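PDB 4XSO: Alr3699 protein from Nostoc sp., which is a predicted glycosyltransferase of the GT-B clan, built from two Rossmann-like domains, of undetermined function. Local coordinates for residues H134-Q137 / T138-R141; I347-T350 / Q351-A354. All blocks are in the same frame, centred on the assembly; numbering follows the deposited sequence.

Contact 1: residues H134-Q137 / T138-R141; sequences HFSQ and TNLR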
loop_
_atom_site.group_PDB
_atom_site.type_symbol
_atom_site.label_atom_id
_atom_site.label_comp_id
_atom_site.label_asym_id
_atom_site.label_seq_id
_atom_site.Cartn_x
_atom_site.Cartn_y
_atom_site.Cartn_z
ATOM N N HIS A 134 12.549 -7.316 -20.145
ATOM C CA HIS A 134 13.117 -6.156 -19.462
ATOM C C HIS A 134 12.487 -5.823 -18.097
ATOM O O HIS A 134 12.925 -4.917 -17.433
ATOM C CB HIS A 134 13.068 -4.975 -20.418
ATOM C CG HIS A 134 13.831 -5.212 -21.687
ATOM N ND1 HIS A 134 13.215 -5.382 -22.909
ATOM C CD2 HIS A 134 15.159 -5.357 -21.913
ATOM C CE1 HIS A 134 14.125 -5.596 -23.836
ATOM N NE2 HIS A 134 15.314 -5.588 -23.260
ATOM N N PHE A 135 11.479 -6.574 -17.671
ATOM C CA PHE A 135 10.855 -6.358 -16.396
ATOM C C PHE A 135 10.549 -7.718 -15.832
ATOM O O PHE A 135 10.146 -8.605 -16.566
ATOM C CB PHE A 135 9.552 -5.553 -16.581
ATOM C CG PHE A 135 9.786 -4.147 -17.085
ATOM C CD1 PHE A 135 10.382 -3.205 -16.268
ATOM C CD2 PHE A 135 9.472 -3.795 -18.380
ATOM C CE1 PHE A 135 10.629 -1.926 -16.729
ATOM C CE2 PHE A 135 9.720 -2.538 -18.853
ATOM C CZ PHE A 135 10.290 -1.588 -18.033
ATOM N N SER A 136 10.682 -7.880 -14.527
ATOM C CA SER A 136 10.420 -9.174 -13.932
ATOM C C SER A 136 8.955 -9.420 -14.035
ATOM O O SER A 136 8.157 -8.479 -14.066
ATOM C CB SER A 136 10.842 -9.211 -12.463
ATOM O OG SER A 136 9.989 -8.416 -11.662
ATOM N N GLN A 137 8.576 -10.693 -14.038
ATOM C CA GLN A 137 7.175 -11.071 -14.155
ATOM C C GLN A 137 6.391 -10.516 -12.975
ATOM O O GLN A 137 5.267 -10.039 -13.138
ATOM C CB GLN A 137 7.032 -12.592 -14.217
ATOM C CG GLN A 137 7.172 -13.173 -15.613
ATOM C CD GLN A 137 5.913 -13.009 -16.442
ATOM O OE1 GLN A 137 5.099 -12.120 -16.186
ATOM N NE2 GLN A 137 5.746 -13.867 -17.442
ATOM N N THR A 138 6.984 -10.573 -11.787
ATOM C CA THR A 138 6.353 -10.000 -10.614
ATOM C C THR A 138 5.907 -8.574 -10.860
ATOM O O THR A 138 4.733 -8.293 -10.721
ATOM C CB THR A 138 7.296 -10.053 -9.362
ATOM O OG1 THR A 138 7.217 -11.359 -8.802
ATOM C CG2 THR A 138 6.887 -9.060 -8.248
ATOM N N ASN A 139 6.850 -7.706 -11.218
ATOM C CA ASN A 139 6.546 -6.312 -11.495
ATOM C C ASN A 139 5.469 -6.200 -12.567
ATOM O O ASN A 139 4.589 -5.373 -12.446
ATOM C CB ASN A 139 7.805 -5.513 -11.905
ATOM C CG ASN A 139 8.736 -5.261 -10.734
ATOM O OD1 ASN A 139 9.890 -5.737 -10.675
ATOM N ND2 ASN A 139 8.228 -4.534 -9.773
ATOM N N LEU A 140 5.527 -7.040 -13.589
ATOM C CA LEU A 140 4.536 -6.979 -14.670
ATOM C C LEU A 140 3.150 -7.339 -14.200
ATOM O O LEU A 140 2.176 -6.631 -14.527
ATOM C CB LEU A 140 4.883 -7.904 -15.836
ATOM C CG LEU A 140 6.086 -7.547 -16.693
ATOM C CD1 LEU A 140 6.019 -8.415 -17.953
ATOM C CD2 LEU A 140 6.169 -6.075 -17.044
ATOM N N ARG A 141 3.049 -8.466 -13.497
ATOM C CA ARG A 141 1.775 -8.912 -12.936
ATOM C C ARG A 141 1.148 -7.831 -12.014
ATOM O O ARG A 141 -0.026 -7.561 -12.082
ATOM C CB ARG A 141 1.931 -10.235 -12.142
ATOM C CG ARG A 141 2.043 -11.546 -12.929
ATOM C CD ARG A 141 1.278 -11.514 -14.253
ATOM N NE ARG A 141 1.000 -12.842 -14.811
ATOM C CZ ARG A 141 1.792 -13.525 -15.642
ATOM N NH1 ARG A 141 2.974 -13.045 -16.054
ATOM N NH2 ARG A 141 1.386 -14.715 -16.054
HETATM O O HOH W 1 11.614 -4.870 -13.342
#

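Contact 2: residues I347-T350 / Q351-A354; sequences IEDT and QKTA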
loop_
_atom_site.group_PDB
_atom_site.type_symbol
_atom_site.label_atom_id
_atom_site.label_comp_id
_atom_site.label_asym_id
_atom_site.label_seq_id
_atom_site.Cartn_x
_atom_site.Cartn_y
_atom_site.Cartn_z
ATOM N N ILE A 347 23.009 8.993 -50.615
ATOM C CA ILE A 347 24.106 9.668 -51.355
ATOM C C ILE A 347 23.814 9.781 -52.843
ATOM O O ILE A 347 23.929 10.847 -53.434
ATOM C CB ILE A 347 25.428 8.877 -51.159
ATOM C CG1 ILE A 347 25.878 9.024 -49.722
ATOM C CG2 ILE A 347 26.494 9.372 -52.122
ATOM C CD1 ILE A 347 26.900 7.996 -49.257
ATOM N N GLU A 348 23.381 8.670 -53.427
ATOM C CA GLU A 348 23.172 8.538 -54.831
ATOM C C GLU A 348 21.856 9.112 -55.299
ATOM O O GLU A 348 21.814 9.536 -56.428
ATOM C CB GLU A 348 23.186 7.062 -55.243
ATOM C CG GLU A 348 24.460 6.309 -54.881
ATOM C CD GLU A 348 24.329 4.788 -55.108
ATOM O OE1 GLU A 348 23.763 4.376 -56.141
ATOM O OE2 GLU A 348 24.792 4.000 -54.253
ATOM N N ASP A 349 20.772 9.075 -54.494
ATOM C CA ASP A 349 19.519 9.706 -54.909
ATOM C C ASP A 349 19.094 10.914 -54.088
ATOM O O ASP A 349 18.176 10.890 -53.293
ATOM C CB ASP A 349 18.376 8.734 -55.049
ATOM C CG ASP A 349 17.367 9.169 -56.189
ATOM O OD1 ASP A 349 17.036 10.409 -56.422
ATOM O OD2 ASP A 349 16.884 8.224 -56.863
ATOM N N THR A 350 19.724 11.991 -54.434
ATOM C CA THR A 350 19.623 13.262 -53.775
ATOM C C THR A 350 18.225 13.847 -53.792
ATOM O O THR A 350 17.744 14.297 -52.799
ATOM C CB THR A 350 20.670 14.170 -54.430
ATOM O OG1 THR A 350 21.941 13.559 -54.152
ATOM C CG2 THR A 350 20.671 15.564 -53.840
ATOM N N GLN A 351 17.579 13.800 -54.926
ATOM C CA GLN A 351 16.214 14.286 -55.110
ATOM C C GLN A 351 15.135 13.513 -54.313
ATOM O O GLN A 351 14.260 14.093 -53.697
ATOM C CB GLN A 351 15.888 14.143 -56.612
ATOM C CG GLN A 351 14.480 14.521 -56.982
ATOM C CD GLN A 351 14.328 16.013 -56.938
ATOM O OE1 GLN A 351 15.029 16.724 -57.663
ATOM N NE2 GLN A 351 13.443 16.506 -56.085
ATOM N N LYS A 352 15.120 12.202 -54.473
ATOM C CA LYS A 352 14.233 11.373 -53.731
ATOM C C LYS A 352 14.437 11.605 -52.214
ATOM O O LYS A 352 13.473 11.733 -51.452
ATOM C CB LYS A 352 14.499 9.912 -54.117
ATOM C CG LYS A 352 13.916 8.858 -53.223
ATOM C CD LYS A 352 14.187 7.475 -53.824
ATOM C CE LYS A 352 14.560 6.497 -52.752
ATOM N NZ LYS A 352 15.061 5.264 -53.393
ATOM N N THR A 353 15.697 11.665 -51.805
ATOM C CA THR A 353 16.038 11.847 -50.427
ATOM C C THR A 353 15.492 13.202 -49.907
ATOM O O THR A 353 14.903 13.231 -48.814
ATOM C CB THR A 353 17.552 11.734 -50.254
ATOM O OG1 THR A 353 17.965 10.382 -50.559
ATOM C CG2 THR A 353 17.946 12.056 -48.878
ATOM N N ALA A 354 15.610 14.294 -50.675
ATOM C CA ALA A 354 15.032 15.605 -50.207
ATOM C C ALA A 354 13.506 15.550 -50.150
ATOM O O ALA A 354 12.920 16.217 -49.339
ATOM C CB ALA A 354 15.443 16.791 -51.079
#

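Contact 1: residues H134-Q137 / T138-R141
Thr138 lies against Ser136 at a serine N-cap, the point where the loop after strand 122-126 turns into helix 137-150 in the N-terminal Rossmann-like half of this GT-B protein. Thr138 CB is 3.9 Å from Ser136 OG, a loose contact in the first turn, and Thr138 also packs on Ser79 of the second subunit.

Asn139 is gripped by the cap in two ways. Asn139 N donates to Ser136 OG in an almost straight bond of 3.2 Å (170° at the hydrogen), occupying an N-H that the first turn of a helix cannot match with a carbonyl. Ser136 OG in turn donates a hydrogen bond to Asn139 OD1 at 2.9 Å, from above the plane of the amide carbonyl (36° out of it). Serine suits the position because one short hydroxyl can both accept and donate; its OG sits between the backbone N and the carbonyl carbon (chi1 70°), which turns it to the first turn of the helix. A water joins the cap, donating to Asn139 OD1 and accepting weakly from Ser136 N.

Leu140 begins the regular pattern: its N donates to Ser136 O. Leu140 is buried; its CB points toward the loop, and Leu140 CD2 meets Phe135 CB at 3.5 Å, the two side chains crossing at about a right angle. Leu140 also rests on Leu130, while Phe135 touches Gln105 of helix 105-118.

Arg141 closes the turn, with Arg141 N donating to Gln137 O at 2.7 Å.

Contact 2: residues I347-T350 / Q351-A354
Asp349 O accepts from Thr353 N at 3.0 Å, and one residue further on Thr350 O accepts from Ala354 N, also at 3.0 Å. These two i to i+4 bonds open helix 350-368, with Asp349 as its N-cap, in the C-terminal Rossmann-like half of a GT-B fold. Asp349 is also where the chain leaves the helical conformation of helix 336-348 (phi -113°, psi 80°), so a single non-helical residue separates two helices and the second starts at once.

The carboxylate of Asp349 performs the capping. Asp349 OD1 accepts from Lys352 N in a long but straight bond of 3.3 Å, which reaches the oxygen from above the carboxylate plane. Aspartate fits this place because its short chain brings an acceptor forward to the N-H of Lys352, which has no preceding turn to bond with, and its negative charge would be expected to interact favourably with the helix dipole.

Lys352 also lends its aliphatic part: Lys352 CB lies 3.5 Å from Asp349 OD1, and the two side chains cross at about a right angle. CG of Lys352 stands anti to its backbone N (chi1 166°), and the chain then runs past the carboxylate without forming a salt bridge, Lys352 NZ staying 4.9 Å from Asp349 OD2. The opposite charges may still attract weakly, and the lysine also touches Thr345 on the preceding helix.

Thr353 is the buried member, packed on Cys346 and Pro309. A hydroxyl in such surroundings needs a polar partner, and the carbonyl of the N-cap residue supplies it: Thr353 OG1 donates to Asp349 O at 2.8 Å from above the carbonyl plane, making that oxygen the acceptor of two bonds from one residue.

How the contacts relate
Contact 1 and contact 2 are both surface helix starts, each with one buried residue, but they belong to different halves of the GT-B fold, with centres about 45 Å apart on opposite sides of the chain's centre. Contact 1 joins a loop to helix 137-150 and lies where the second subunit packs; contact 2 is a junction between helices 336-348 and 350-368, and no other chain of the assembly touches it. Their chemistry differs too. At 134-141 a neutral hydroxyl and an amide share the cap with a water, beside an apolar contact between Phe135 and Leu140; at 347-354 a carboxylate caps, and the buried residue is a threonine satisfied by a main-chain oxygen.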